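Local coordinates for protein coenzyme A transferase (Yersinia pestis, PDB 3S8D) that probably transfers coenzyme A between acyl-CoA and acetate or a related carboxylic acid, at residues P185-E190 against P310-R315; H262-N267 against V292-M297; K284-G289 against I326-N331; Y319-H324 against Q363-R368. All blocks are in the same frame, centred on the assembly; numbering follows the deposited sequence.

Contact 1 (P185-E190 against P310-R315); sequences PRVQGE and PAIFSR
Val187 meets Ile312 and Ser314 at the start of the contact. Its CG1 packs loosely beside Ile312 CG2, and Phe293 of strand 291-293 backs the group. Gln188 is tied by its backbone. Its O accepts a bond from Ser314 N at 2.9 Å, in the carbonyl plane and on a lone pair. The Gln188 side chain runs out extended, and its CG lies 4.0 Å from Phe313 CD1. The amide is turned 76° from the ring plane. Gly189 lies over the Phe313 ring in a CH-pi contact, with Gly189 CA 3.7 Å from the ring centroid. Gly189 CA also touches Ser314 OG at 3.3 Å, so the backbone fits between the ring and the hydroxyl. That hydroxyl bonds to Asn163. Glu190 N then donates to Ser314 O at 2.9 Å, completing a single beta bridge between Gly189 and Ser314. The Glu190 chain is extended, with CG anti to its N (chi1 -178°). It brings one carboxylate oxygen to the guanidinium edge of Arg315. Glu190 OE1 takes bonds from Arg315 NH2 at 2.8 Å and from Arg315 NE at 3.0 Å. Both nitrogens come from the same face of the carboxylate plane, NH2 from well above it and NE nearer to it on the anti side. The carboxylate and guanidinium planes are 74° apart. The beta bridge and the salt bridge join a loop of the N-terminal family region to strand 312-314 of the C-terminal one. Held by Glu190 and Asp287, with Tyr319 in a cation-pi contact, the Arg315 guanidinium is probably fixed in rotation and probably stays charged.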
loop_
_atom_site.group_PDB
_atom_site.type_symbol
_atom_site.label_atom_id
_atom_site.label_comp_id
_atom_site.label_asym_id
_atom_site.label_seq_id
_atom_site.Cartn_x
_atom_site.Cartn_y
_atom_site.Cartn_z
ATOM N N PRO A 185 16.910 27.062 -11.597
ATOM C CA PRO A 185 17.839 26.279 -12.423
ATOM C C PRO A 185 17.133 25.630 -13.612
ATOM O O PRO A 185 15.983 25.219 -13.477
ATOM C CB PRO A 185 18.366 25.204 -11.456
ATOM C CG PRO A 185 17.325 25.097 -10.392
ATOM C CD PRO A 185 16.747 26.491 -10.249
ATOM N N ARG A 186 17.814 25.578 -14.756
ATOM C CA ARG A 186 17.363 24.842 -15.934
ATOM C C ARG A 186 17.674 23.356 -15.696
ATOM O O ARG A 186 18.836 22.942 -15.687
ATOM C CB ARG A 186 18.081 25.347 -17.198
ATOM C CG ARG A 186 17.452 24.918 -18.533
ATOM C CD ARG A 186 18.326 25.371 -19.709
ATOM N NE ARG A 186 17.783 25.029 -21.031
ATOM C CZ ARG A 186 18.365 24.202 -21.910
ATOM N NH1 ARG A 186 19.522 23.605 -21.614
ATOM N NH2 ARG A 186 17.788 23.968 -23.095
ATOM N N VAL A 187 16.624 22.569 -15.492
ATOM C CA VAL A 187 16.754 21.196 -15.036
ATOM C C VAL A 187 16.182 20.236 -16.066
ATOM O O VAL A 187 15.015 20.347 -16.468
ATOM C CB VAL A 187 15.990 20.994 -13.718
ATOM C CG1 VAL A 187 15.889 19.497 -13.357
ATOM C CG2 VAL A 187 16.632 21.791 -12.577
ATOM N N GLN A 188 17.004 19.286 -16.490
ATOM C CA GLN A 188 16.572 18.287 -17.431
ATOM C C GLN A 188 15.658 17.275 -16.733
ATOM O O GLN A 188 15.900 16.901 -15.571
ATOM C CB GLN A 188 17.787 17.581 -18.017
ATOM C CG GLN A 188 17.506 16.868 -19.343
ATOM C CD GLN A 188 18.746 16.196 -19.942
ATOM O OE1 GLN A 188 19.896 16.543 -19.596
ATOM N NE2 GLN A 188 18.514 15.228 -20.854
ATOM N N GLY A 189 14.618 16.833 -17.445
ATOM C CA GLY A 189 13.673 15.876 -16.905
ATOM C C GLY A 189 12.603 15.463 -17.902
ATOM O O GLY A 189 12.388 16.104 -18.934
ATOM N N GLU A 190 11.939 14.360 -17.604
ATOM C CA GLU A 190 10.839 13.910 -18.440
ATOM C C GLU A 190 9.735 14.964 -18.378
ATOM O O GLU A 190 9.147 15.194 -17.294
ATOM C CB GLU A 190 10.290 12.578 -17.927
ATOM C CG GLU A 190 9.159 12.020 -18.773
ATOM C CD GLU A 190 8.481 10.800 -18.143
ATOM O OE1 GLU A 190 8.990 10.269 -17.126
ATOM O OE2 GLU A 190 7.426 10.377 -18.673
ATOM N N PRO A 310 24.039 17.906 -16.391
ATOM C CA PRO A 310 23.794 16.861 -17.394
ATOM C C PRO A 310 23.496 15.459 -16.805
ATOM O O PRO A 310 22.958 14.615 -17.528
ATOM C CB PRO A 310 25.103 16.843 -18.196
ATOM C CG PRO A 310 26.167 17.283 -17.171
ATOM C CD PRO A 310 25.460 18.302 -16.302
ATOM N N ALA A 311 23.843 15.210 -15.541
ATOM C CA ALA A 311 23.636 13.871 -14.940
ATOM C C ALA A 311 22.451 13.862 -13.971
ATOM O O ALA A 311 22.327 12.994 -13.094
ATOM C CB ALA A 311 24.904 13.369 -14.241
ATOM N N ILE A 312 21.574 14.841 -14.146
ATOM C CA ILE A 312 20.360 14.928 -13.335
ATOM C C ILE A 312 19.113 14.906 -14.216
ATOM O O ILE A 312 19.089 15.497 -15.312
ATOM C CB ILE A 312 20.393 16.178 -12.432
ATOM C CG1 ILE A 312 21.257 15.891 -11.215
ATOM C CG2 ILE A 312 18.998 16.621 -12.025
ATOM C CD1 ILE A 312 21.346 17.043 -10.243
ATOM N N PHE A 313 18.086 14.206 -13.752
ATOM C CA PHE A 313 16.892 14.027 -14.560
ATOM C C PHE A 313 15.667 13.911 -13.643
ATOM O O PHE A 313 15.482 12.914 -12.926
ATOM C CB PHE A 313 17.054 12.779 -15.432
ATOM C CG PHE A 313 16.095 12.709 -16.591
ATOM C CD1 PHE A 313 16.339 13.436 -17.745
ATOM C CD2 PHE A 313 14.970 11.898 -16.543
ATOM C CE1 PHE A 313 15.488 13.366 -18.820
ATOM C CE2 PHE A 313 14.095 11.826 -17.630
ATOM C CZ PHE A 313 14.357 12.563 -18.765
ATOM N N SER A 314 14.837 14.948 -13.650
ATOM C CA SER A 314 13.631 14.934 -12.842
ATOM C C SER A 314 12.584 14.105 -13.571
ATOM O O SER A 314 12.550 14.072 -14.806
ATOM C CB SER A 314 13.108 16.350 -12.643
ATOM O OG SER A 314 12.619 16.834 -13.876
ATOM N N ARG A 315 11.736 13.421 -12.804
ATOM C CA ARG A 315 10.672 12.625 -13.401
ATOM C C ARG A 315 9.383 12.893 -12.658
ATOM O O ARG A 315 9.400 13.373 -11.511
ATOM C CB ARG A 315 11.049 11.113 -13.474
ATOM C CG ARG A 315 12.379 10.872 -14.287
ATOM C CD ARG A 315 12.536 9.511 -14.993
ATOM N NE ARG A 315 11.573 9.305 -16.067
ATOM C CZ ARG A 315 11.637 8.324 -16.975
ATOM N NH1 ARG A 315 12.641 7.442 -16.961
ATOM N NH2 ARG A 315 10.690 8.225 -17.912
HETATM O O HOH W 1 19.200 18.909 -15.419
#

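Contact 2 (H262-N267 against V292-M297)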
loop_
_atom_site.group_PDB
_atom_site.type_symbol
_atom_site.label_atom_id
_atom_site.label_comp_id
_atom_site.label_asym_id
_atom_site.label_seq_id
_atom_site.Cartn_x
_atom_site.Cartn_y
_atom_site.Cartn_z
ATOM N N HIS A 262 17.524 7.455 -6.862
ATOM C CA HIS A 262 16.126 7.456 -7.304
ATOM C C HIS A 262 15.327 7.856 -6.069
ATOM O O HIS A 262 15.076 7.029 -5.180
ATOM C CB HIS A 262 15.668 6.082 -7.808
ATOM C CG HIS A 262 14.261 6.074 -8.356
ATOM N ND1 HIS A 262 13.996 6.019 -9.707
ATOM C CD2 HIS A 262 13.066 6.124 -7.726
ATOM C CE1 HIS A 262 12.678 6.029 -9.891
ATOM N NE2 HIS A 262 12.091 6.086 -8.709
ATOM N N THR A 263 14.956 9.130 -6.009
ATOM C CA THR A 263 14.493 9.719 -4.769
ATOM C C THR A 263 13.258 10.571 -5.077
ATOM O O THR A 263 13.109 11.083 -6.184
ATOM C CB THR A 263 15.633 10.556 -4.092
ATOM O OG1 THR A 263 15.261 10.951 -2.762
ATOM C CG2 THR A 263 15.946 11.822 -4.900
ATOM N N GLU A 264 12.358 10.693 -4.112
ATOM C CA GLU A 264 11.176 11.550 -4.287
ATOM C C GLU A 264 11.655 13.004 -4.306
ATOM O O GLU A 264 11.388 13.770 -5.251
ATOM C CB GLU A 264 10.149 11.331 -3.152
ATOM C CG GLU A 264 8.960 12.308 -3.169
ATOM C CD GLU A 264 7.987 12.114 -1.978
ATOM O OE1 GLU A 264 7.805 13.062 -1.166
ATOM O OE2 GLU A 264 7.379 11.024 -1.868
ATOM N N VAL A 265 12.391 13.365 -3.260
ATOM C CA VAL A 265 12.917 14.716 -3.131
ATOM C C VAL A 265 14.445 14.754 -3.247
ATOM O O VAL A 265 15.167 14.043 -2.519
ATOM C CB VAL A 265 12.485 15.337 -1.803
ATOM C CG1 VAL A 265 12.935 16.779 -1.718
ATOM C CG2 VAL A 265 10.968 15.239 -1.672
ATOM N N LEU A 266 14.936 15.593 -4.159
ATOM C CA LEU A 266 16.359 15.857 -4.196
ATOM C C LEU A 266 16.750 16.867 -3.108
ATOM O O LEU A 266 16.294 18.021 -3.100
ATOM C CB LEU A 266 16.789 16.328 -5.581
ATOM C CG LEU A 266 18.302 16.291 -5.820
ATOM C CD1 LEU A 266 18.890 14.889 -5.588
ATOM C CD2 LEU A 266 18.595 16.786 -7.230
ATOM N N ASN A 267 17.608 16.425 -2.195
ATOM C CA ASN A 267 18.002 17.252 -1.058
ATOM C C ASN A 267 19.506 17.596 -1.082
ATOM O O ASN A 267 20.285 16.973 -1.819
ATOM C CB ASN A 267 17.579 16.579 0.267
ATOM C CG ASN A 267 18.475 15.397 0.649
ATOM O OD1 ASN A 267 19.256 14.907 -0.166
ATOM N ND2 ASN A 267 18.364 14.938 1.897
ATOM N N VAL A 292 17.556 10.544 -10.333
ATOM C CA VAL A 292 16.152 10.803 -10.570
ATOM C C VAL A 292 15.508 11.254 -9.265
ATOM O O VAL A 292 15.735 10.676 -8.196
ATOM C CB VAL A 292 15.450 9.560 -11.174
ATOM C CG1 VAL A 292 13.911 9.740 -11.237
ATOM C CG2 VAL A 292 16.026 9.276 -12.571
ATOM N N PHE A 293 14.730 12.316 -9.371
ATOM C CA PHE A 293 13.983 12.875 -8.254
ATOM C C PHE A 293 12.683 13.432 -8.868
ATOM O O PHE A 293 12.597 13.610 -10.093
ATOM C CB PHE A 293 14.819 13.981 -7.585
ATOM C CG PHE A 293 15.062 15.170 -8.477
ATOM C CD1 PHE A 293 14.394 16.371 -8.253
ATOM C CD2 PHE A 293 15.915 15.073 -9.574
ATOM C CE1 PHE A 293 14.595 17.467 -9.101
ATOM C CE2 PHE A 293 16.119 16.164 -10.437
ATOM C CZ PHE A 293 15.467 17.358 -10.204
ATOM N N THR A 294 11.666 13.702 -8.062
ATOM C CA THR A 294 10.440 14.249 -8.651
ATOM C C THR A 294 10.254 15.730 -8.299
ATOM O O THR A 294 9.531 16.452 -8.996
ATOM C CB THR A 294 9.185 13.432 -8.268
ATOM O OG1 THR A 294 8.091 13.798 -9.130
ATOM C CG2 THR A 294 8.820 13.668 -6.803
ATOM N N PHE A 295 10.886 16.170 -7.211
ATOM C CA PHE A 295 11.089 17.599 -7.000
ATOM C C PHE A 295 12.274 17.837 -6.070
ATOM O O PHE A 295 12.790 16.898 -5.455
ATOM C CB PHE A 295 9.806 18.311 -6.547
ATOM C CG PHE A 295 9.432 18.060 -5.121
ATOM C CD1 PHE A 295 9.626 19.053 -4.165
ATOM C CD2 PHE A 295 8.872 16.840 -4.727
ATOM C CE1 PHE A 295 9.278 18.838 -2.826
ATOM C CE2 PHE A 295 8.517 16.618 -3.389
ATOM C CZ PHE A 295 8.726 17.619 -2.439
ATOM N N ALA A 296 12.737 19.079 -6.010
ATOM C CA ALA A 296 13.949 19.391 -5.264
ATOM C C ALA A 296 13.696 20.492 -4.245
ATOM O O ALA A 296 12.942 21.437 -4.509
ATOM C CB ALA A 296 15.081 19.784 -6.213
HETATM N N MSE A 297 14.314 20.346 -3.074
HETATM C CA MSE A 297 14.230 21.331 -2.005
HETATM C C MSE A 297 15.609 21.460 -1.380
HETATM O O MSE A 297 16.253 20.439 -1.092
HETATM C CB MSE A 297 13.235 20.886 -0.921
HETATM C CG MSE A 297 11.767 21.098 -1.263
HETATM SE SE MSE A 297 10.657 20.910 0.166
HETATM C CE MSE A 297 11.275 19.368 0.835
#
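Val265 and Leu266 pair in parallel with Phe295 and Ala296, forming a short two-stranded sheet. Leu266 N donates to Phe295 O at 2.8 Å, and Met297 N donates to Leu266 O at 3.1 Å. On one side of this sheet Val265 CG2 presses on Phe295 CE2 at 3.3 Å. The methyl of Met297, a selenomethionine, reaches Val265 CG1 at 4.0 Å. On the other side Leu266 CD2 sits over the centre of the Phe293 ring, 4.0 Å from the centroid, a CH-pi contact. Leu266 CB also touches Ala296 CB.

Just before this pair in the chain is Glu264. Its O accepts from both Thr294 N at 2.8 Å and Phe295 N at 3.1 Å. Its side chain runs alongside that of Thr294, with Glu264 CG near Thr294 CG2. CG stands anti to the backbone N (chi1 173°), and the extended chain carries the carboxylate to Asn321, which donates to OE2. Further back, Thr263 N bonds to Val292 O at 2.8 Å. In the second shell, Thr294 OG1 bonds to Arg315 O and His262 NE2 to Val320 O. Met297 packs on Val242, a CoA-binding residue. The two bonds to its carbonyl hold the Glu264 backbone in place, while the bond from Asn321 probably orients the carboxylate of Glu264, the residue to which CoA has been seen bound covalently.

Contact 3 (K284-G289 against I326-N331)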
loop_
_atom_site.group_PDB
_atom_site.type_symbol
_atom_site.label_atom_id
_atom_site.label_comp_id
_atom_site.label_asym_id
_atom_site.label_seq_id
_atom_site.Cartn_x
_atom_site.Cartn_y
_atom_site.Cartn_z
ATOM N N LYS A 284 22.357 1.420 -11.767
ATOM C CA LYS A 284 20.899 1.440 -11.923
ATOM C C LYS A 284 20.426 0.657 -13.143
ATOM O O LYS A 284 21.105 0.597 -14.153
ATOM C CB LYS A 284 20.358 2.873 -11.968
ATOM C CG LYS A 284 20.557 3.626 -10.674
ATOM C CD LYS A 284 19.435 4.615 -10.428
ATOM C CE LYS A 284 19.308 5.650 -11.530
ATOM N NZ LYS A 284 18.552 6.837 -11.028
ATOM N N THR A 285 19.255 0.048 -13.038
ATOM C CA THR A 285 18.632 -0.593 -14.185
ATOM C C THR A 285 17.846 0.447 -15.013
ATOM O O THR A 285 17.914 0.468 -16.247
ATOM C CB THR A 285 17.744 -1.760 -13.709
ATOM O OG1 THR A 285 18.583 -2.767 -13.118
ATOM C CG2 THR A 285 16.931 -2.363 -14.866
ATOM N N LEU A 286 17.132 1.331 -14.325
ATOM C CA LEU A 286 16.379 2.406 -14.966
ATOM C C LEU A 286 17.141 3.730 -14.854
ATOM O O LEU A 286 17.812 3.980 -13.839
ATOM C CB LEU A 286 15.021 2.559 -14.292
ATOM C CG LEU A 286 14.127 1.322 -14.308
ATOM C CD1 LEU A 286 12.792 1.683 -13.675
ATOM C CD2 LEU A 286 13.937 0.788 -15.749
ATOM N N ASP A 287 17.033 4.575 -15.883
ATOM C CA ASP A 287 17.637 5.900 -15.844
ATOM C C ASP A 287 19.118 5.797 -15.510
ATOM O O ASP A 287 19.648 6.611 -14.736
ATOM C CB ASP A 287 16.954 6.786 -14.782
ATOM C CG ASP A 287 15.438 6.791 -14.902
ATOM O OD1 ASP A 287 14.947 7.333 -15.908
ATOM O OD2 ASP A 287 14.748 6.261 -13.981
ATOM N N ARG A 288 19.788 4.794 -16.070
ATOM C CA ARG A 288 21.196 4.590 -15.748
ATOM C C ARG A 288 21.996 5.827 -16.104
ATOM O O ARG A 288 21.792 6.418 -17.167
ATOM C CB ARG A 288 21.771 3.381 -16.481
ATOM C CG ARG A 288 23.214 3.137 -16.157
ATOM C CD ARG A 288 23.786 2.083 -17.054
ATOM N NE ARG A 288 23.454 0.749 -16.575
ATOM C CZ ARG A 288 24.145 -0.344 -16.895
ATOM N NH1 ARG A 288 25.204 -0.242 -17.696
ATOM N NH2 ARG A 288 23.781 -1.532 -16.412
ATOM N N GLY A 289 22.893 6.217 -15.204
ATOM C CA GLY A 289 23.712 7.395 -15.393
ATOM C C GLY A 289 23.080 8.687 -14.896
ATOM O O GLY A 289 23.753 9.711 -14.838
ATOM N N ILE A 326 10.270 1.733 -8.630
ATOM C CA ILE A 326 11.325 1.808 -7.630
ATOM C C ILE A 326 12.036 0.462 -7.482
ATOM O O ILE A 326 13.259 0.411 -7.407
ATOM C CB ILE A 326 10.781 2.225 -6.266
ATOM C CG1 ILE A 326 10.196 3.629 -6.342
ATOM C CG2 ILE A 326 11.869 2.150 -5.215
ATOM C CD1 ILE A 326 9.370 4.033 -5.133
ATOM N N ALA A 327 11.264 -0.624 -7.453
ATOM C CA ALA A 327 11.826 -1.961 -7.256
ATOM C C ALA A 327 12.617 -2.496 -8.460
ATOM O O ALA A 327 13.237 -3.555 -8.372
ATOM C CB ALA A 327 10.731 -2.933 -6.900
ATOM N N GLN A 328 12.582 -1.798 -9.590
ATOM C CA GLN A 328 13.379 -2.251 -10.731
ATOM C C GLN A 328 14.879 -1.992 -10.560
ATOM O O GLN A 328 15.701 -2.624 -11.228
ATOM C CB GLN A 328 12.838 -1.688 -12.043
ATOM C CG GLN A 328 11.471 -2.295 -12.403
ATOM C CD GLN A 328 11.145 -2.163 -13.871
ATOM O OE1 GLN A 328 10.108 -1.592 -14.242
ATOM N NE2 GLN A 328 12.026 -2.707 -14.732
ATOM N N ASN A 329 15.234 -1.081 -9.653
ATOM C CA ASN A 329 16.643 -0.856 -9.327
ATOM C C ASN A 329 17.080 -1.761 -8.205
ATOM O O ASN A 329 16.423 -1.843 -7.171
ATOM C CB ASN A 329 16.923 0.616 -8.977
ATOM C CG ASN A 329 16.856 1.515 -10.191
ATOM O OD1 ASN A 329 17.299 1.120 -11.275
ATOM N ND2 ASN A 329 16.289 2.717 -10.031
ATOM N N ASP A 330 18.193 -2.448 -8.411
ATOM C CA ASP A 330 18.688 -3.347 -7.395
ATOM C C ASP A 330 19.261 -2.564 -6.207
ATOM O O ASP A 330 19.689 -1.417 -6.354
ATOM C CB ASP A 330 19.717 -4.297 -8.003
ATOM C CG ASP A 330 19.111 -5.174 -9.100
ATOM O OD1 ASP A 330 17.861 -5.286 -9.150
ATOM O OD2 ASP A 330 19.879 -5.749 -9.909
ATOM N N ASN A 331 19.222 -3.176 -5.025
ATOM C CA ASN A 331 19.829 -2.583 -3.839
ATOM C C ASN A 331 19.306 -1.196 -3.483
ATOM O O ASN A 331 20.036 -0.369 -2.923
ATOM C CB ASN A 331 21.342 -2.530 -4.019
ATOM C CG ASN A 331 21.928 -3.891 -4.297
ATOM O OD1 ASN A 331 21.704 -4.839 -3.544
ATOM N ND2 ASN A 331 22.671 -4.000 -5.382
HETATM O O HOH W 2 19.930 -2.167 -10.778
#
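Asn329 OD1 is gripped by two consecutive backbone amides, those of Thr285 and Leu286. Asn329 ends a type I beta turn that starts at Ile326, and its side chain links two irregular loops. One loop leads into strand 291-293 and the other into strand 332-337 of the mixed sheet that also holds strand 237-240. Thr285 N lies 2.8 Å from Asn329 OD1, and its bond is bent. Leu286 N lies 3.1 Å from Asn329 OD1, and its bond is almost straight at 173°. The Leu286 donor is in the carbonyl plane, while the Thr285 donor is tilted 19° from it. The CG of Asn329 stands beside its own N and anti to the carbonyl carbon (chi1 -72°), and this sends the amide across to the other loop. The two bonds set the rotation of the amide.

The Lys284 chain passes the same amide at an oblique angle. Its CB is 3.6 Å from Asn329 OD1, and its CD is 3.7 Å from Asn329 ND2. Asn329 ND2 is buried here and has no polar partner in the model. The Lys284 ammonium goes elsewhere, to the carbonyl oxygens of Ile261 and Arg290. Asn329 also packs on Cys237 of strand 237-240. A water joins Thr285 OG1 to Asp330 N, which donates to it. Thr285 CB touches Gln328 O at 3.3 Å. Leu286 adds the apolar part of the contact. It lies across the Gln328 chain, and the closest approach is from Leu286 CD1 to Gln328 CB, at 3.7 Å.

Contact 4 (Y319-H324 against Q363-R368); sequences YVNDPH and QLDFVR
Asn321 lies across Asp365 at about a right angle, its amide plane 86° from the carboxylate plane. Asn321 ND2 donates to Asp365 OD2 at 3.3 Å, a long but fairly straight bond of 164°. The oxygen uses its anti lone pair, and the acceptor lies close to the amide plane. The stronger partner of Asn321 ND2 is Glu264. Its two N-H groups can serve the two carboxylates, and Asp365 probably steadies the amide.

The other end of the amide meets Phe366. Asn321 OD1 stands at the ring edge, 3.8 Å from Phe366 CE2. Phe366 CZ also approaches Val320 O at 3.5 Å and Val320 CG1 at 4.1 Å. Pro323 begins the next helix and faces helix 364-372. Its CB packs on Arg368 CB at 4.1 Å. Asp322 is the N-cap of helix 323-326; its OD1 accepts from His324 N. At the dimer interface, the His324 ring stacks on His324 of the second subunit.

Gln363, two residues before Asp365, binds CoA. Asn321 sits in the break between two short helices. It bonds Glu264, the covalent CoA-binding residue, directly, and Asp365 stands one layer further out in what is probably the transferase active site.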
loop_
_atom_site.group_PDB
_atom_site.type_symbol
_atom_site.label_atom_id
_atom_site.label_comp_id
_atom_site.label_asym_id
_atom_site.label_seq_id
_atom_site.Cartn_x
_atom_site.Cartn_y
_atom_site.Cartn_z
ATOM N N TYR A 319 5.813 8.159 -11.873
ATOM C CA TYR A 319 6.937 7.300 -12.244
ATOM C C TYR A 319 7.810 7.078 -11.005
ATOM O O TYR A 319 8.059 5.951 -10.602
ATOM C CB TYR A 319 7.783 7.947 -13.348
ATOM C CG TYR A 319 9.050 7.169 -13.710
ATOM C CD1 TYR A 319 9.057 6.280 -14.784
ATOM C CD2 TYR A 319 10.241 7.326 -12.974
ATOM C CE1 TYR A 319 10.200 5.564 -15.123
ATOM C CE2 TYR A 319 11.402 6.615 -13.310
ATOM C CZ TYR A 319 11.372 5.733 -14.386
ATOM O OH TYR A 319 12.496 5.012 -14.725
ATOM N N VAL A 320 8.275 8.170 -10.408
ATOM C CA VAL A 320 9.277 8.111 -9.354
ATOM C C VAL A 320 8.797 7.330 -8.121
ATOM O O VAL A 320 9.543 6.518 -7.526
ATOM C CB VAL A 320 9.716 9.552 -8.947
ATOM C CG1 VAL A 320 10.520 9.540 -7.640
ATOM C CG2 VAL A 320 10.506 10.239 -10.086
ATOM N N ASN A 321 7.551 7.580 -7.729
ATOM C CA ASN A 321 7.027 7.022 -6.494
ATOM C C ASN A 321 6.258 5.728 -6.712
ATOM O O ASN A 321 5.581 5.246 -5.811
ATOM C CB ASN A 321 6.138 8.050 -5.801
ATOM C CG ASN A 321 6.928 9.014 -4.943
ATOM O OD1 ASN A 321 7.777 9.754 -5.447
ATOM N ND2 ASN A 321 6.654 9.016 -3.643
ATOM N N ASP A 322 6.353 5.167 -7.911
ATOM C CA ASP A 322 5.688 3.911 -8.201
ATOM C C ASP A 322 6.552 2.752 -7.706
ATOM O O ASP A 322 7.654 2.525 -8.216
ATOM C CB ASP A 322 5.427 3.785 -9.698
ATOM C CG ASP A 322 4.852 2.429 -10.077
ATOM O OD1 ASP A 322 4.830 1.512 -9.211
ATOM O OD2 ASP A 322 4.435 2.278 -11.249
ATOM N N PRO A 323 6.046 2.006 -6.710
ATOM C CA PRO A 323 6.841 0.932 -6.093
ATOM C C PRO A 323 7.354 -0.074 -7.121
ATOM O O PRO A 323 8.448 -0.649 -6.940
ATOM C CB PRO A 323 5.853 0.242 -5.141
ATOM C CG PRO A 323 4.739 1.256 -4.907
ATOM C CD PRO A 323 4.677 2.095 -6.166
ATOM N N HIS A 324 6.588 -0.310 -8.183
ATOM C CA HIS A 324 7.042 -1.272 -9.179
ATOM C C HIS A 324 8.259 -0.748 -9.927
ATOM O O HIS A 324 9.158 -1.509 -10.322
ATOM C CB HIS A 324 5.956 -1.622 -10.193
ATOM C CG HIS A 324 6.473 -2.455 -11.324
ATOM N ND1 HIS A 324 6.682 -3.820 -11.209
ATOM C CD2 HIS A 324 6.899 -2.113 -12.563
ATOM C CE1 HIS A 324 7.183 -4.280 -12.341
ATOM N NE2 HIS A 324 7.327 -3.267 -13.180
ATOM N N GLN A 363 6.245 8.689 1.460
ATOM C CA GLN A 363 7.407 7.853 1.736
ATOM C C GLN A 363 7.036 6.372 1.771
ATOM O O GLN A 363 7.897 5.506 1.625
ATOM C CB GLN A 363 8.061 8.264 3.056
ATOM C CG GLN A 363 8.389 9.746 3.152
ATOM C CD GLN A 363 7.163 10.629 3.007
ATOM O OE1 GLN A 363 6.062 10.253 3.408
ATOM N NE2 GLN A 363 7.350 11.811 2.430
ATOM N N LEU A 364 5.752 6.089 1.963
ATOM C CA LEU A 364 5.274 4.712 2.008
ATOM C C LEU A 364 5.545 4.012 0.681
ATOM O O LEU A 364 5.785 2.805 0.642
ATOM C CB LEU A 364 3.781 4.668 2.335
ATOM C CG LEU A 364 3.158 3.274 2.426
ATOM C CD1 LEU A 364 3.935 2.399 3.397
ATOM C CD2 LEU A 364 1.696 3.361 2.830
ATOM N N ASP A 365 5.505 4.777 -0.404
ATOM C CA ASP A 365 5.761 4.235 -1.730
ATOM C C ASP A 365 7.164 3.645 -1.783
ATOM O O ASP A 365 7.393 2.618 -2.421
ATOM C CB ASP A 365 5.610 5.321 -2.794
ATOM C CG ASP A 365 4.208 5.894 -2.850
ATOM O OD1 ASP A 365 3.240 5.113 -2.738
ATOM O OD2 ASP A 365 4.073 7.126 -3.006
ATOM N N PHE A 366 8.099 4.301 -1.105
ATOM C CA PHE A 366 9.488 3.841 -1.069
ATOM C C PHE A 366 9.707 2.723 -0.067
ATOM O O PHE A 366 10.452 1.785 -0.338
ATOM C CB PHE A 366 10.491 4.997 -0.863
ATOM C CG PHE A 366 10.803 5.731 -2.129
ATOM C CD1 PHE A 366 11.846 5.311 -2.947
ATOM C CD2 PHE A 366 10.018 6.812 -2.533
ATOM C CE1 PHE A 366 12.122 5.977 -4.130
ATOM C CE2 PHE A 366 10.279 7.484 -3.709
ATOM C CZ PHE A 366 11.326 7.082 -4.514
ATOM N N VAL A 367 9.062 2.831 1.086
ATOM C CA VAL A 367 8.981 1.694 2.002
ATOM C C VAL A 367 8.640 0.412 1.230
ATOM O O VAL A 367 9.301 -0.621 1.391
ATOM C CB VAL A 367 7.954 1.948 3.119
ATOM C CG1 VAL A 367 7.677 0.673 3.906
ATOM C CG2 VAL A 367 8.455 3.038 4.054
ATOM N N ARG A 368 7.635 0.480 0.362
ATOM C CA ARG A 368 7.244 -0.699 -0.423
ATOM C C ARG A 368 8.265 -1.041 -1.505
ATOM O O ARG A 368 8.664 -2.210 -1.648
ATOM C CB ARG A 368 5.874 -0.502 -1.059
ATOM C CG ARG A 368 4.748 -1.161 -0.313
ATOM C CD ARG A 368 3.977 -0.159 0.488
ATOM N NE ARG A 368 2.945 0.524 -0.292
ATOM C CZ ARG A 368 1.683 0.697 0.124
ATOM N NH1 ARG A 368 1.292 0.222 1.310
ATOM N NH2 ARG A 368 0.805 1.345 -0.645
#

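In the fold
Contact 2 is central and holds Glu264, the covalent CoA site. Contact 4 lies about 13 Å from it, centre to centre, and supplies Asn321, whose ND2 is 2.8 Å from Glu264 OE2. Contact 1, about 10 Å from contact 2 between centres, is joined to it by strand pairing: strand 312-314 of contact 1 lies next to strand 291-293 of contact 2, and Arg315 N is 2.9 Å from Phe293 O. Contact 3 is away from the annotated sites but joins the same network through Asp287. Asp287 OD1 forms a salt bridge with Arg315 NH1 of contact 1, and Asp287 OD2 is 2.7 Å from Tyr319 OH of contact 4.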